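Local coordinates for protein type-2Aa cytolytic delta-endotoxin (Bacillus thuringiensis serovar kyushuensis, PDB 1CBY) that kills the larvae of dipteran insects by forming pores in the epithelial cell membrane of the midgut, and has an inactive dimeric protoxin form, at residues S99-T104 with Y213-K218; Y169-S174 with L189-S194; V105-M110 with F205-S210; V183-P188 with A219-Q224; V193-E198 with D209-E214. All coordinates share one frame; numbering follows the deposited sequence.

Interaction 1: S99-T104 with Y213-K218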
# COMPACT_ATOMS: atom_id res chain seq x y z
N SER A 99 4.03 2.37 -27.05
CA SER A 99 5.33 2.39 -26.39
C SER A 99 5.57 3.81 -25.91
O SER A 99 5.45 4.76 -26.68
CB SER A 99 6.45 1.99 -27.35
OG SER A 99 6.35 0.62 -27.70
N VAL A 100 5.86 3.95 -24.62
CA VAL A 100 6.09 5.26 -24.04
C VAL A 100 7.54 5.51 -23.64
O VAL A 100 7.93 6.64 -23.38
CB VAL A 100 5.16 5.50 -22.83
CG1 VAL A 100 3.70 5.48 -23.27
CG2 VAL A 100 5.40 4.46 -21.76
N ILE A 101 8.35 4.45 -23.59
CA ILE A 101 9.75 4.58 -23.22
C ILE A 101 10.56 3.58 -24.05
O ILE A 101 10.28 2.38 -24.00
CB ILE A 101 10.00 4.26 -21.72
CG1 ILE A 101 9.20 5.20 -20.81
CG2 ILE A 101 11.49 4.36 -21.40
CD1 ILE A 101 9.75 6.61 -20.70
N GLN A 102 11.51 4.08 -24.83
CA GLN A 102 12.36 3.23 -25.67
C GLN A 102 13.74 3.88 -25.65
O GLN A 102 14.12 4.55 -26.61
CB GLN A 102 11.87 3.19 -27.12
CG GLN A 102 10.44 2.70 -27.34
CD GLN A 102 10.02 2.72 -28.81
OE1 GLN A 102 9.09 2.02 -29.21
NE2 GLN A 102 10.70 3.53 -29.62
N GLN A 103 14.48 3.69 -24.56
CA GLN A 103 15.80 4.30 -24.45
C GLN A 103 16.47 3.87 -23.16
O GLN A 103 15.83 3.25 -22.31
CB GLN A 103 15.66 5.82 -24.39
CG GLN A 103 15.03 6.29 -23.09
CD GLN A 103 14.72 7.76 -23.08
OE1 GLN A 103 13.65 8.19 -23.53
NE2 GLN A 103 15.64 8.56 -22.56
N THR A 104 17.74 4.21 -23.02
CA THR A 104 18.46 3.91 -21.79
C THR A 104 18.05 5.08 -20.89
O THR A 104 18.08 6.23 -21.32
CB THR A 104 20.00 3.92 -22.02
OG1 THR A 104 20.34 2.94 -23.01
CG2 THR A 104 20.73 3.58 -20.72
N TYR A 213 15.46 0.62 -21.56
CA TYR A 213 14.08 0.22 -21.32
C TYR A 213 13.17 0.32 -22.53
O TYR A 213 13.32 1.20 -23.39
CB TYR A 213 13.47 1.08 -20.21
CG TYR A 213 13.70 0.56 -18.82
CD1 TYR A 213 12.81 -0.34 -18.24
CD2 TYR A 213 14.79 0.98 -18.06
CE1 TYR A 213 13.00 -0.82 -16.95
CE2 TYR A 213 14.99 0.51 -16.77
CZ TYR A 213 14.10 -0.39 -16.22
OH TYR A 213 14.31 -0.89 -14.96
N GLU A 214 12.23 -0.61 -22.58
CA GLU A 214 11.20 -0.67 -23.60
C GLU A 214 9.95 -0.82 -22.74
O GLU A 214 9.81 -1.80 -22.00
CB GLU A 214 11.38 -1.88 -24.52
CG GLU A 214 10.23 -2.11 -25.50
CD GLU A 214 9.91 -0.90 -26.36
OE1 GLU A 214 10.59 -0.69 -27.39
OE2 GLU A 214 8.98 -0.15 -26.00
N VAL A 215 9.09 0.19 -22.77
CA VAL A 215 7.89 0.17 -21.96
C VAL A 215 6.67 0.50 -22.78
O VAL A 215 6.61 1.56 -23.40
CB VAL A 215 7.98 1.19 -20.79
CG1 VAL A 215 6.67 1.24 -20.00
CG2 VAL A 215 9.14 0.85 -19.86
N LYS A 216 5.72 -0.42 -22.82
CA LYS A 216 4.48 -0.19 -23.53
C LYS A 216 3.43 0.02 -22.45
O LYS A 216 3.47 -0.63 -21.41
CB LYS A 216 4.11 -1.37 -24.43
CG LYS A 216 2.79 -1.13 -25.16
CD LYS A 216 2.62 -2.04 -26.35
CE LYS A 216 1.33 -1.70 -27.05
NZ LYS A 216 1.12 -2.55 -28.25
N MET A 217 2.51 0.94 -22.69
CA MET A 217 1.47 1.25 -21.72
C MET A 217 0.08 1.12 -22.33
O MET A 217 -0.15 1.54 -23.47
CB MET A 217 1.69 2.68 -21.21
CG MET A 217 0.87 3.08 -20.01
SD MET A 217 1.32 4.71 -19.37
CE MET A 217 -0.27 5.52 -19.37
N LYS A 218 -0.82 0.48 -21.59
CA LYS A 218 -2.20 0.29 -22.04
C LYS A 218 -3.08 0.82 -20.92
O LYS A 218 -3.04 0.31 -19.80
CB LYS A 218 -2.48 -1.19 -22.30
CG LYS A 218 -1.72 -1.75 -23.50
CD LYS A 218 -1.74 -3.27 -23.53
CE LYS A 218 -0.84 -3.85 -22.45
NZ LYS A 218 -0.90 -5.34 -22.41
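The carboxylate of Glu214, taken in one of its two conformers, meets Ser99 above its plane and Gln102 alongside. Ser99 OG donates to Glu214 OE2 at 3.2 Å from 43° out of the carboxylate plane, a bond that is only as sure as that conformer. Gln102 comes closest with its CG: Gln102 CG lies 3.4 Å from Glu214 OE1, and since the amide and carboxylate planes are 85° apart the two groups do not stack. A bend at chi2 (54°) turns the Glu214 carboxylate toward strand 90-102.

On the other face the close contacts are hydrocarbon, with the polar Gln103 beside Tyr213 at its end. Ile101 CB and Val215 CB touch side by side at 3.8 Å, and Ile101 CG2 rests on Tyr213 CB at 4.0 Å.

Backbone evidence identifies a classic beta bulge, because Val100 and Ile101 both face Val215. Val100 N donates to Val215 O at 2.8 Å. Ile101 N reaches the same Val215 O weakly, at 3.4 Å. Val100 CG1 packs against Met217 CB at 4.0 Å, and helix 107-122 covers both residues through Ile117. Beyond the bulge, antiparallel pairing resumes, with Ile101 O accepting from Val215 N and Gln103 bonded both ways to Tyr213. The chemistry therefore separates a polar, solvent-accessible face, around Ser99, Gln102 and Glu214, from the apolar contacts of Ile101 with Val215 and Tyr213.

Interaction 2: Y169-S174 with L189-S194; sequences YNILFS and LAFEVS
Leu189 runs from its strand into a small apolar group formed with Ile171 and Phe173 of the neighbouring strand. Leu189 CB lies 3.8 Å from Ile171 O. CG stands anti to the backbone N (chi1 176°), and the two methyls then part. Leu189 CD2 meets Phe173 CE2 at 3.8 Å, at the edge of that ring and near its plane, and also reaches Ile171 CD1 at 4.1 Å. Leu189 CD1 lies over one face of the Phe191 ring, offset toward its rim, while Met217 and Ala219 of the next strand, 210-225, also touch Leu189.

Ile171 links the two aromatic rings: Ile171 CD1 comes to the edge of the Phe191 ring, 4.2 Å from Phe191 CE2, and its CG2 lies over a face of Phe173. Four backbone bonds fix the register of this antiparallel hairpin. Tyr169 and Phe191 are bonded both ways, as are Ile171 and Leu189, where Ile171 N reaches Leu189 O at 2.7 Å.

Between these pairs, on the other face, Asn170 OD1 stands 3.5 Å from Ala190 CB, and Asn170 ND2 is bonded to Asn42 O. The Tyr169 hydroxyl has its partners, Gln149 and Asn44, outside the hairpin. All the touching residues are buried, which implies that the strands are joined by paired peptide groups and apolar side chains, with Asn170 ND2 and the Tyr169 hydroxyl bonded to other parts of the fold.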
# COMPACT_ATOMS: atom_id res chain seq x y z
N TYR A 169 2.85 -5.86 -15.74
CA TYR A 169 2.53 -5.29 -14.45
C TYR A 169 1.18 -4.61 -14.58
O TYR A 169 1.02 -3.70 -15.38
CB TYR A 169 3.60 -4.29 -14.04
CG TYR A 169 3.66 -4.03 -12.56
CD1 TYR A 169 2.67 -3.27 -11.92
CD2 TYR A 169 4.70 -4.52 -11.78
CE1 TYR A 169 2.73 -3.01 -10.56
CE2 TYR A 169 4.77 -4.27 -10.41
CZ TYR A 169 3.78 -3.51 -9.81
OH TYR A 169 3.85 -3.23 -8.47
N ASN A 170 0.20 -5.10 -13.82
CA ASN A 170 -1.15 -4.56 -13.88
C ASN A 170 -1.47 -3.75 -12.64
O ASN A 170 -1.27 -4.20 -11.51
CB ASN A 170 -2.17 -5.69 -14.02
CG ASN A 170 -1.85 -6.63 -15.18
OD1 ASN A 170 -1.46 -6.19 -16.26
ND2 ASN A 170 -2.00 -7.93 -14.94
N ILE A 171 -2.00 -2.55 -12.87
CA ILE A 171 -2.36 -1.60 -11.83
C ILE A 171 -3.77 -1.08 -12.11
O ILE A 171 -4.19 -1.04 -13.26
CB ILE A 171 -1.40 -0.37 -11.85
CG1 ILE A 171 0.05 -0.81 -11.62
CG2 ILE A 171 -1.80 0.65 -10.80
CD1 ILE A 171 1.06 0.28 -11.87
N LEU A 172 -4.50 -0.73 -11.06
CA LEU A 172 -5.84 -0.17 -11.23
C LEU A 172 -6.04 0.93 -10.22
O LEU A 172 -5.92 0.70 -9.01
CB LEU A 172 -6.94 -1.23 -11.08
CG LEU A 172 -8.34 -0.66 -11.33
CD1 LEU A 172 -9.07 -1.44 -12.41
CD2 LEU A 172 -9.15 -0.64 -10.04
N PHE A 173 -6.29 2.13 -10.72
CA PHE A 173 -6.52 3.29 -9.88
C PHE A 173 -8.02 3.56 -9.86
O PHE A 173 -8.70 3.41 -10.89
CB PHE A 173 -5.82 4.53 -10.45
CG PHE A 173 -4.31 4.46 -10.43
CD1 PHE A 173 -3.62 4.53 -9.23
CD2 PHE A 173 -3.59 4.37 -11.61
CE1 PHE A 173 -2.22 4.51 -9.21
CE2 PHE A 173 -2.19 4.35 -11.60
CZ PHE A 173 -1.51 4.42 -10.40
N SER A 174 -8.55 3.93 -8.71
CA SER A 174 -9.96 4.25 -8.57
C SER A 174 -9.98 5.51 -7.69
O SER A 174 -9.60 5.47 -6.52
CB SER A 174 -10.71 3.10 -7.92
OG SER A 174 -12.10 3.27 -8.03
N LEU A 189 -4.56 0.28 -15.66
CA LEU A 189 -3.25 0.55 -16.25
C LEU A 189 -2.37 -0.71 -16.30
O LEU A 189 -2.19 -1.38 -15.29
CB LEU A 189 -2.54 1.63 -15.42
CG LEU A 189 -1.11 2.01 -15.78
CD1 LEU A 189 -1.10 2.78 -17.09
CD2 LEU A 189 -0.53 2.85 -14.66
N ALA A 190 -1.80 -1.00 -17.46
CA ALA A 190 -0.94 -2.17 -17.60
C ALA A 190 0.32 -1.82 -18.38
O ALA A 190 0.25 -1.22 -19.46
CB ALA A 190 -1.68 -3.30 -18.28
N PHE A 191 1.46 -2.16 -17.81
CA PHE A 191 2.74 -1.90 -18.43
C PHE A 191 3.37 -3.20 -18.93
O PHE A 191 3.35 -4.22 -18.24
CB PHE A 191 3.72 -1.30 -17.42
CG PHE A 191 3.43 0.12 -17.04
CD1 PHE A 191 3.56 1.14 -17.98
CD2 PHE A 191 3.09 0.45 -15.74
CE1 PHE A 191 3.36 2.48 -17.62
CE2 PHE A 191 2.88 1.78 -15.36
CZ PHE A 191 3.02 2.79 -16.31
N GLU A 192 3.92 -3.16 -20.14
CA GLU A 192 4.63 -4.30 -20.69
C GLU A 192 6.07 -3.82 -20.66
O GLU A 192 6.45 -2.96 -21.45
CB GLU A 192 4.20 -4.59 -22.12
CG GLU A 192 2.77 -5.11 -22.24
CD GLU A 192 2.45 -5.64 -23.64
OE1 GLU A 192 3.38 -5.74 -24.48
OE2 GLU A 192 1.27 -5.95 -23.89
N VAL A 193 6.84 -4.30 -19.69
CA VAL A 193 8.23 -3.88 -19.51
C VAL A 193 9.26 -4.87 -20.04
O VAL A 193 9.11 -6.09 -19.89
CB VAL A 193 8.51 -3.61 -18.02
CG1 VAL A 193 9.92 -3.04 -17.83
CG2 VAL A 193 7.46 -2.68 -17.45
N SER A 194 10.33 -4.34 -20.62
CA SER A 194 11.43 -5.14 -21.15
C SER A 194 12.71 -4.40 -20.78
O SER A 194 12.80 -3.18 -20.98
CB SER A 194 11.30 -5.29 -22.67
OG SER A 194 12.37 -6.03 -23.22

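Interaction 3: V105-M110 with F205-S210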
# COMPACT_ATOMS: atom_id res chain seq x y z
N VAL A 105 17.57 4.77 -19.69
CA VAL A 105 17.15 5.80 -18.76
C VAL A 105 17.37 5.42 -17.32
O VAL A 105 17.51 4.24 -16.98
CB VAL A 105 15.64 6.13 -18.87
CG1 VAL A 105 15.44 7.41 -19.62
CG2 VAL A 105 14.88 4.99 -19.50
N GLU A 106 17.41 6.45 -16.48
CA GLU A 106 17.56 6.30 -15.04
C GLU A 106 16.11 6.17 -14.59
O GLU A 106 15.26 6.97 -15.00
CB GLU A 106 18.19 7.56 -14.44
CG GLU A 106 18.46 7.47 -12.95
CD GLU A 106 19.14 8.71 -12.40
OE1 GLU A 106 19.88 9.38 -13.16
OE2 GLU A 106 18.95 9.01 -11.21
N ILE A 107 15.82 5.15 -13.78
CA ILE A 107 14.45 4.92 -13.32
C ILE A 107 13.78 6.17 -12.75
O ILE A 107 12.60 6.41 -13.01
CB ILE A 107 14.39 3.75 -12.31
CG1 ILE A 107 14.91 2.46 -12.98
CG2 ILE A 107 12.96 3.54 -11.81
CD1 ILE A 107 15.05 1.28 -12.06
N SER A 108 14.54 6.99 -12.03
CA SER A 108 13.97 8.22 -11.46
C SER A 108 13.31 9.06 -12.55
O SER A 108 12.13 9.40 -12.46
CB SER A 108 15.06 9.04 -10.77
OG SER A 108 16.10 9.36 -11.68
N VAL A 109 14.06 9.34 -13.61
CA VAL A 109 13.55 10.14 -14.71
C VAL A 109 12.34 9.52 -15.37
O VAL A 109 11.38 10.22 -15.72
CB VAL A 109 14.64 10.38 -15.78
CG1 VAL A 109 14.15 11.40 -16.79
CG2 VAL A 109 15.93 10.85 -15.13
N MET A 110 12.36 8.20 -15.54
CA MET A 110 11.26 7.48 -16.18
C MET A 110 9.95 7.61 -15.41
O MET A 110 8.89 7.79 -16.01
CB MET A 110 11.62 6.00 -16.38
CG MET A 110 10.52 5.17 -17.01
SD MET A 110 11.15 3.60 -17.64
CE MET A 110 11.83 2.89 -16.16
N PHE A 205 17.01 -3.40 -8.35
CA PHE A 205 17.12 -2.08 -8.96
C PHE A 205 16.60 -0.99 -8.01
O PHE A 205 15.62 -1.19 -7.28
CB PHE A 205 16.30 -2.05 -10.24
CG PHE A 205 17.09 -2.33 -11.48
CD1 PHE A 205 18.45 -2.65 -11.40
CD2 PHE A 205 16.49 -2.24 -12.73
CE1 PHE A 205 19.20 -2.88 -12.55
CE2 PHE A 205 17.23 -2.46 -13.89
CZ PHE A 205 18.59 -2.78 -13.80
N THR A 206 17.24 0.17 -8.05
CA THR A 206 16.84 1.30 -7.23
C THR A 206 16.48 2.48 -8.14
O THR A 206 16.74 2.44 -9.34
CB THR A 206 17.97 1.72 -6.26
OG1 THR A 206 19.12 2.11 -7.01
CG2 THR A 206 18.34 0.57 -5.33
N ILE A 207 15.87 3.51 -7.56
CA ILE A 207 15.46 4.71 -8.30
C ILE A 207 16.62 5.33 -9.09
O ILE A 207 16.40 5.95 -10.14
CB ILE A 207 14.86 5.75 -7.31
CG1 ILE A 207 13.46 5.32 -6.88
CG2 ILE A 207 14.79 7.13 -7.94
CD1 ILE A 207 12.45 5.30 -8.01
N LYS A 208 17.84 5.12 -8.61
CA LYS A 208 19.03 5.67 -9.24
C LYS A 208 19.65 4.82 -10.35
O LYS A 208 20.68 5.20 -10.91
CB LYS A 208 20.10 5.92 -8.17
CG LYS A 208 19.64 6.73 -6.97
CD LYS A 208 20.78 6.88 -5.98
CE LYS A 208 20.38 7.69 -4.76
NZ LYS A 208 21.54 7.91 -3.85
N ASP A 209 19.06 3.67 -10.65
CA ASP A 209 19.62 2.80 -11.68
C ASP A 209 19.20 3.13 -13.09
O ASP A 209 18.13 3.68 -13.32
CB ASP A 209 19.37 1.34 -11.35
CG ASP A 209 20.30 0.83 -10.25
OD1 ASP A 209 21.53 0.91 -10.43
OD2 ASP A 209 19.80 0.36 -9.21
N SER A 210 20.06 2.78 -14.04
CA SER A 210 19.81 3.03 -15.44
C SER A 210 19.83 1.72 -16.22
O SER A 210 20.47 0.75 -15.81
CB SER A 210 20.89 3.97 -16.01
OG SER A 210 21.04 5.12 -15.20
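Ile107 and Ser108, in the first turn of helix 107-122, direct their backbone N-H groups at carbonyls of the 205-210 loop, which contains a type I beta turn from Thr206 to Asp209. Ile107 N donates to Asp209 O at 2.8 Å, nearly in line with the carbonyl (C=O...N angle 175°). Ser108 N reaches Ile207 O at 2.8 Å too, but its N-H...O angle of 129° makes this bond weak. The loop thus supplies acceptors to the helix start, where Glu106 holds the N-cap position and its OE2 takes a weak bond from Ser108 OG; Glu106 also forms an antiparallel non-hydrogen-bonded pair with Ser210.

Side-chain contacts fill in beside these bonds. Ile107 CD1 ends 3.4 Å from Thr206 O and 3.9 Å from Phe205 CD2, its side chain crossing that of Phe205 at about a right angle. Ile207 CG2 touches Ser108 CB, and Glu106 lays its extended chain along the turn, with Glu106 CG 3.8 Å from Lys208 O.

Further out, Tyr213 packs on both Ile107 and Phe205. The surface continues to the second subunit, where Ile207 packs on Asn145 of that chain; Lys208 forms a long, weak ion pair with Asp209 of that chain, and Asp209 one with its Lys208. The turn is closed by Asp209 N on Thr206 O and reinforced by the Asp209 carboxylate: Asp209 OD2 accepts from Thr206 N at 2.8 Å through its anti lone pair, and from Thr206 OG1 at 2.9 Å, 60° out of the carboxylate plane.

Interaction 4: V183-P188 with A219-Q224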
# COMPACT_ATOMS: atom_id res chain seq x y z
N VAL A 183 -19.07 11.90 -10.56
CA VAL A 183 -18.61 10.64 -11.11
C VAL A 183 -17.38 10.13 -10.40
O VAL A 183 -16.74 10.86 -9.64
CB VAL A 183 -18.28 10.74 -12.62
CG1 VAL A 183 -19.52 11.09 -13.42
CG2 VAL A 183 -17.17 11.75 -12.85
N MET A 184 -17.08 8.85 -10.62
CA MET A 184 -15.91 8.19 -10.07
C MET A 184 -15.03 7.90 -11.26
O MET A 184 -15.53 7.58 -12.34
CB MET A 184 -16.30 6.87 -9.40
CG MET A 184 -15.09 6.07 -8.90
SD MET A 184 -15.55 4.55 -8.08
CE MET A 184 -15.88 5.13 -6.41
N ALA A 185 -13.72 8.04 -11.09
CA ALA A 185 -12.79 7.78 -12.17
C ALA A 185 -12.04 6.48 -11.94
O ALA A 185 -11.50 6.25 -10.85
CB ALA A 185 -11.82 8.95 -12.31
N VAL A 186 -12.03 5.61 -12.94
CA VAL A 186 -11.33 4.33 -12.85
C VAL A 186 -10.26 4.32 -13.92
O VAL A 186 -10.50 4.77 -15.04
CB VAL A 186 -12.28 3.15 -13.08
CG1 VAL A 186 -11.55 1.84 -12.85
CG2 VAL A 186 -13.47 3.25 -12.15
N LEU A 187 -9.09 3.80 -13.58
CA LEU A 187 -7.99 3.77 -14.54
C LEU A 187 -7.23 2.44 -14.58
O LEU A 187 -6.32 2.21 -13.77
CB LEU A 187 -7.01 4.91 -14.23
CG LEU A 187 -6.21 5.60 -15.35
CD1 LEU A 187 -5.24 6.58 -14.72
CD2 LEU A 187 -5.45 4.61 -16.20
N PRO A 188 -7.65 1.51 -15.45
CA PRO A 188 -6.98 0.21 -15.58
C PRO A 188 -5.68 0.50 -16.33
O PRO A 188 -5.71 0.93 -17.48
CB PRO A 188 -7.94 -0.58 -16.46
CG PRO A 188 -9.26 -0.01 -16.13
CD PRO A 188 -8.95 1.47 -16.14
N ALA A 219 -3.84 1.87 -21.21
CA ALA A 219 -4.69 2.49 -20.21
C ALA A 219 -5.89 3.20 -20.80
O ALA A 219 -5.90 3.60 -21.97
CB ALA A 219 -3.87 3.48 -19.40
N LEU A 220 -6.91 3.37 -19.96
CA LEU A 220 -8.12 4.06 -20.35
C LEU A 220 -8.77 4.56 -19.07
O LEU A 220 -8.71 3.89 -18.04
CB LEU A 220 -9.08 3.15 -21.12
CG LEU A 220 -9.94 2.14 -20.37
CD1 LEU A 220 -11.05 1.68 -21.28
CD2 LEU A 220 -9.10 0.96 -19.91
N THR A 221 -9.31 5.77 -19.12
CA THR A 221 -9.98 6.34 -17.97
C THR A 221 -11.48 6.34 -18.23
O THR A 221 -11.94 6.81 -19.27
CB THR A 221 -9.52 7.78 -17.70
OG1 THR A 221 -8.09 7.82 -17.71
CG2 THR A 221 -10.02 8.23 -16.34
N LEU A 222 -12.22 5.78 -17.29
CA LEU A 222 -13.67 5.70 -17.40
C LEU A 222 -14.32 6.37 -16.20
O LEU A 222 -13.87 6.19 -15.06
CB LEU A 222 -14.08 4.22 -17.46
CG LEU A 222 -15.58 3.93 -17.52
CD1 LEU A 222 -15.88 3.03 -18.70
CD2 LEU A 222 -16.04 3.31 -16.21
N VAL A 223 -15.33 7.19 -16.46
CA VAL A 223 -16.04 7.85 -15.37
C VAL A 223 -17.44 7.25 -15.33
O VAL A 223 -18.04 6.99 -16.37
CB VAL A 223 -16.13 9.39 -15.56
CG1 VAL A 223 -14.74 10.01 -15.46
CG2 VAL A 223 -16.80 9.75 -16.88
N GLN A 224 -17.93 6.99 -14.13
CA GLN A 224 -19.27 6.43 -13.94
C GLN A 224 -20.00 7.24 -12.88
O GLN A 224 -19.40 7.66 -11.89
CB GLN A 224 -19.18 4.97 -13.49
CG GLN A 224 -20.54 4.37 -13.17
CD GLN A 224 -20.42 2.97 -12.61
OE1 GLN A 224 -19.71 2.75 -11.62
NE2 GLN A 224 -21.11 2.02 -13.22
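Antiparallel strands 183-195 and 210-225, neighbours in the main beta sheet of the toxin, pair here through Met184 with Gln224 and Val186 with Leu222. Both pairs are bonded in each direction: Met184 N to Gln224 O and Val186 N to Leu222 O each measure 2.9 Å. The short segments run 157° apart, and Ala185 with Val223 forms the non-hydrogen-bonded pair between them.

Side chains alternate between the faces. Met184, Val186, Leu222 and Gln224 lie on one, covered by helix 54-63 through Ala57 and Leu60. Gln224 places its amide outside the pair, on Gln56 and Pro88 O. Met184 is also about 10 Å, side chain to side chain, from Ser228, the C-terminal processing stop. On the other face Ala185 and Val223 are joined by Val183, where Val183 CG2 meets Val223 CB at 3.7 Å.

Further along, Leu187 reaches over with two atoms: Leu187 CD2 to Ala219 CB at 3.7 Å, and CG to Thr221 OG1, a hydroxyl bonded to Val121 O. No backbone bond across the segments follows Val186; Pro188, two residues on, has no N-H to donate, which accounts for at least part of this. Its ring packs on Leu220 instead. Leu220 CG sits between the backbone N and carbonyl carbon (chi1 78°), and Leu220 CD2 lies 3.8 Å from Pro188 CD.

Interaction 5: V193-E198 with D209-E214; sequences VSVDVE and DSARYE
Val195 and Val193 approach the Tyr213 ring from different directions. Val195 CG1 lies over one face, 4.2 Å from the centroid and 17° off the normal, a CH-pi contact, while Val195 CG2 is 3.5 Å from Tyr213 CE1. Val193 CG1 comes to the edge instead, 3.9 Å from Tyr213 CE1. The apolar group is extended by Ala211 CB, 3.7 Å from Val195 CG1.

Of the backbone bonds, the sound ones join Ser194 and Glu214 in both directions, with Ser194 N to Glu214 O at 2.9 Å. Pairing fades where the first strand ends: Asp196 N to Arg212 O is a weak bond of 3.3 Å.

A side chain takes over at that point. Asp196 CG stands between the backbone N and the carbonyl carbon (chi1 68°), and Asp196 OD1 accepts Arg212 N at 2.9 Å, met from 53° out of the carboxylate plane. Charge pairing is not the link, since Asp196 OD2 and Arg212 NE stay 6.7 Å apart. The chemistry implies that a carboxylate oxygen continues the ladder past the end of regular pairing, while the distant guanidinium could at most exert a weak electrostatic pull.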
# COMPACT_ATOMS: atom_id res chain seq x y z
N VAL A 193 6.84 -4.30 -19.69
CA VAL A 193 8.23 -3.88 -19.51
C VAL A 193 9.26 -4.87 -20.04
O VAL A 193 9.11 -6.09 -19.89
CB VAL A 193 8.51 -3.61 -18.02
CG1 VAL A 193 9.92 -3.04 -17.83
CG2 VAL A 193 7.46 -2.68 -17.45
N SER A 194 10.33 -4.34 -20.62
CA SER A 194 11.43 -5.14 -21.15
C SER A 194 12.71 -4.40 -20.78
O SER A 194 12.80 -3.18 -20.98
CB SER A 194 11.30 -5.29 -22.67
OG SER A 194 12.37 -6.03 -23.22
N VAL A 195 13.68 -5.11 -20.20
CA VAL A 195 14.94 -4.52 -19.78
C VAL A 195 16.12 -5.31 -20.34
O VAL A 195 16.09 -6.54 -20.37
CB VAL A 195 15.09 -4.49 -18.24
CG1 VAL A 195 16.15 -3.49 -17.83
CG2 VAL A 195 13.77 -4.17 -17.58
N ASP A 196 17.19 -4.61 -20.71
CA ASP A 196 18.37 -5.25 -21.26
C ASP A 196 19.30 -5.88 -20.21
O ASP A 196 20.51 -5.85 -20.36
CB ASP A 196 19.16 -4.26 -22.12
CG ASP A 196 19.80 -3.13 -21.31
OD1 ASP A 196 19.19 -2.70 -20.31
OD2 ASP A 196 20.90 -2.68 -21.69
N VAL A 197 18.73 -6.42 -19.14
CA VAL A 197 19.54 -7.05 -18.09
C VAL A 197 18.89 -8.33 -17.56
O VAL A 197 17.77 -8.67 -17.95
CB VAL A 197 19.87 -6.10 -16.90
CG1 VAL A 197 20.75 -4.95 -17.36
CG2 VAL A 197 18.60 -5.57 -16.27
N GLU A 198 19.61 -9.03 -16.70
CA GLU A 198 19.12 -10.27 -16.11
C GLU A 198 18.32 -10.03 -14.83
O GLU A 198 18.70 -9.20 -14.00
CB GLU A 198 20.28 -11.23 -15.84
CG GLU A 198 21.38 -10.67 -14.94
CD GLU A 198 22.55 -11.62 -14.76
OE1 GLU A 198 23.14 -12.02 -15.78
OE2 GLU A 198 22.88 -11.95 -13.60
N ASP A 209 19.06 3.67 -10.65
CA ASP A 209 19.62 2.80 -11.68
C ASP A 209 19.20 3.13 -13.09
O ASP A 209 18.13 3.68 -13.32
CB ASP A 209 19.37 1.34 -11.35
CG ASP A 209 20.30 0.83 -10.25
OD1 ASP A 209 21.53 0.91 -10.43
OD2 ASP A 209 19.80 0.36 -9.21
N SER A 210 20.06 2.78 -14.04
CA SER A 210 19.81 3.03 -15.44
C SER A 210 19.83 1.72 -16.22
O SER A 210 20.47 0.75 -15.81
CB SER A 210 20.89 3.97 -16.01
OG SER A 210 21.04 5.12 -15.20
N ALA A 211 19.14 1.69 -17.36
CA ALA A 211 19.09 0.51 -18.21
C ALA A 211 18.29 0.86 -19.46
O ALA A 211 17.52 1.82 -19.46
CB ALA A 211 18.43 -0.65 -17.47
N ARG A 212 18.56 0.13 -20.54
CA ARG A 212 17.85 0.33 -21.79
C ARG A 212 16.46 -0.25 -21.56
O ARG A 212 16.32 -1.45 -21.28
CB ARG A 212 18.58 -0.39 -22.93
CG ARG A 212 17.76 -0.68 -24.18
CD ARG A 212 17.46 0.55 -25.02
NE ARG A 212 16.92 0.16 -26.32
CZ ARG A 212 16.38 1.00 -27.20
NH1 ARG A 212 16.29 2.30 -26.93
NH2 ARG A 212 15.91 0.55 -28.35
N TYR A 213 15.46 0.62 -21.56
CA TYR A 213 14.08 0.22 -21.32
C TYR A 213 13.17 0.32 -22.53
O TYR A 213 13.32 1.20 -23.39
CB TYR A 213 13.47 1.08 -20.21
CG TYR A 213 13.70 0.56 -18.82
CD1 TYR A 213 12.81 -0.34 -18.24
CD2 TYR A 213 14.79 0.98 -18.06
CE1 TYR A 213 13.00 -0.82 -16.95
CE2 TYR A 213 14.99 0.51 -16.77
CZ TYR A 213 14.10 -0.39 -16.22
OH TYR A 213 14.31 -0.89 -14.96
N GLU A 214 12.23 -0.61 -22.58
CA GLU A 214 11.20 -0.67 -23.60
C GLU A 214 9.95 -0.82 -22.74
O GLU A 214 9.81 -1.80 -22.00
CB GLU A 214 11.38 -1.88 -24.52
CG GLU A 214 10.23 -2.11 -25.50
CD GLU A 214 9.91 -0.90 -26.36
OE1 GLU A 214 10.59 -0.69 -27.39
OE2 GLU A 214 8.98 -0.15 -26.00

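In the fold
From the N terminus, 108 residues separate 99-104 from 213-218, so interaction 1 closes a long loop. Within it, interaction 3 ties the start of helix 107-122 to the loop at 205-210, and interaction 2, the 165-175/183-195 hairpin, nests inside both. Interaction 4 begins within that hairpin's loop and ends beyond 218, crossing interactions 1, 2 and 3 while enclosing interaction 5. Interaction 5 starts where interaction 2 ends and shares Tyr213 and Glu214 with interaction 1, and Asp209 and Ser210 with interaction 3. Strand 210-225 carries interactions 1, 4 and 5 and pairs with strands 90-102, 104-106 and 183-195. Interactions 4 and 5 engage the same two strands with centres about 30 Å apart.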